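PDB 3HOL: TbpB from Actinobacillus pleuropneumoniae, which probably binds host transferrin at the bacterial surface, serving as the lipoprotein component of a receptor through which the pathogen acquires iron. Local coordinates for residues D146-T150 against K151-K155. Numbering follows the deposited sequence.
Sequences DDYYT and KFIGK
Ile153 reaches back along the loop with its CG1 branch to meet both Tyr148 and Thr150. With CG1 anti to its own carbonyl carbon (chi1 -48°), CD1 comes 3.9 Å from Tyr148 CD2, while CG2 lies over one face of the same ring, 4.2 Å from Tyr148 CE2. Isoleucine suits this place because it offers a gamma methyl for the ring face and a longer branch that reaches Thr150 too. Both residues are buried; His169, nearly parallel to the ring, and Leu159 help cover Tyr148. CD1 meets Thr150 from one side, in a close van der Waals contact with Thr150 O (3.2 Å) and at 3.9 Å from Thr150 CG2. Threonine plays two parts: its methyl faces Ile153, whereas OG1, anti to the backbone N (chi1 -167°), hydrogen-bonds a water 2.8 Å away. That water also donates to Lys151 O at 2.8 Å, a hydroxyl-to-carbonyl bridge. Beyond, a type II turn is closed by a 3.1 Å bond from Lys155 N to Phe152 O; its third position requires positive phi, which Gly154 adopts without strain. Since Ile153 meets its partners through dispersion, this loop of the N-lobe barrel region probably owes its shape to close fit, the turn and outside bonds.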
# COMPACT_ATOMS: atom_id res chain seq x y z
N ASP A 146 -11.63 -15.85 37.75
CA ASP A 146 -11.41 -14.40 37.96
C ASP A 146 -10.74 -13.76 36.75
O ASP A 146 -10.72 -12.52 36.62
CB ASP A 146 -10.58 -14.13 39.21
CG ASP A 146 -11.19 -14.75 40.48
OD1 ASP A 146 -12.41 -14.91 40.52
OD2 ASP A 146 -10.43 -15.06 41.41
N ASP A 147 -10.19 -14.60 35.86
CA ASP A 147 -9.41 -14.14 34.69
C ASP A 147 -10.21 -14.12 33.40
O ASP A 147 -10.05 -13.17 32.61
CB ASP A 147 -8.16 -15.00 34.46
CG ASP A 147 -7.14 -14.83 35.54
OD1 ASP A 147 -6.45 -13.79 35.53
OD2 ASP A 147 -7.03 -15.73 36.42
N TYR A 148 -11.04 -15.15 33.18
CA TYR A 148 -11.75 -15.35 31.90
C TYR A 148 -13.23 -15.73 32.06
O TYR A 148 -13.62 -16.28 33.12
CB TYR A 148 -11.07 -16.42 31.04
CG TYR A 148 -9.58 -16.19 30.87
CD1 TYR A 148 -9.11 -15.20 30.00
CD2 TYR A 148 -8.64 -16.96 31.57
CE1 TYR A 148 -7.74 -14.97 29.82
CE2 TYR A 148 -7.23 -16.72 31.42
CZ TYR A 148 -6.82 -15.74 30.52
OH TYR A 148 -5.48 -15.48 30.34
N TYR A 149 -14.02 -15.44 31.04
CA TYR A 149 -15.45 -15.77 31.04
C TYR A 149 -15.72 -17.19 30.53
O TYR A 149 -16.84 -17.50 30.09
CB TYR A 149 -16.25 -14.76 30.18
CG TYR A 149 -16.17 -13.32 30.60
CD1 TYR A 149 -16.90 -12.84 31.69
CD2 TYR A 149 -15.42 -12.41 29.85
CE1 TYR A 149 -16.83 -11.49 32.06
CE2 TYR A 149 -15.34 -11.08 30.20
CZ TYR A 149 -16.05 -10.63 31.30
OH TYR A 149 -15.96 -9.30 31.59
N THR A 150 -14.71 -18.05 30.56
CA THR A 150 -14.89 -19.43 30.07
C THR A 150 -13.99 -20.36 30.90
O THR A 150 -13.19 -19.88 31.68
CB THR A 150 -14.59 -19.53 28.51
OG1 THR A 150 -15.05 -20.79 27.98
CG2 THR A 150 -13.11 -19.30 28.22
N LYS A 151 -14.19 -21.68 30.75
CA LYS A 151 -13.37 -22.73 31.40
C LYS A 151 -12.58 -23.50 30.35
O LYS A 151 -12.88 -23.40 29.15
CB LYS A 151 -14.27 -23.72 32.17
CG LYS A 151 -15.09 -23.08 33.30
CD LYS A 151 -16.03 -24.10 34.06
CE LYS A 151 -17.14 -24.67 33.12
NZ LYS A 151 -18.20 -25.40 33.85
N PHE A 152 -11.60 -24.31 30.79
CA PHE A 152 -10.84 -25.19 29.89
C PHE A 152 -10.13 -24.29 28.83
O PHE A 152 -10.33 -24.41 27.62
CB PHE A 152 -11.76 -26.29 29.31
CG PHE A 152 -12.58 -27.02 30.39
CD1 PHE A 152 -11.92 -27.75 31.39
CD2 PHE A 152 -13.96 -26.90 30.45
CE1 PHE A 152 -12.65 -28.41 32.41
CE2 PHE A 152 -14.69 -27.55 31.48
CZ PHE A 152 -14.03 -28.30 32.45
N ILE A 153 -9.30 -23.41 29.36
CA ILE A 153 -8.77 -22.25 28.65
C ILE A 153 -7.79 -22.68 27.55
O ILE A 153 -6.77 -23.29 27.85
CB ILE A 153 -8.02 -21.30 29.61
CG1 ILE A 153 -8.84 -21.01 30.88
CG2 ILE A 153 -7.73 -19.98 28.88
CD1 ILE A 153 -10.19 -20.41 30.57
N GLY A 154 -8.12 -22.35 26.31
CA GLY A 154 -7.33 -22.73 25.15
C GLY A 154 -7.29 -24.22 24.86
O GLY A 154 -6.45 -24.68 24.06
N LYS A 155 -8.20 -25.00 25.48
CA LYS A 155 -8.18 -26.45 25.29
C LYS A 155 -8.93 -26.88 24.07
O LYS A 155 -8.33 -26.98 22.99
CB LYS A 155 -8.63 -27.21 26.57
CG LYS A 155 -7.72 -26.96 27.74
CD LYS A 155 -7.98 -27.97 28.86
CE LYS A 155 -6.75 -28.43 29.58
NZ LYS A 155 -7.08 -29.57 30.50
O HOH W 1 -13.56 -22.65 26.57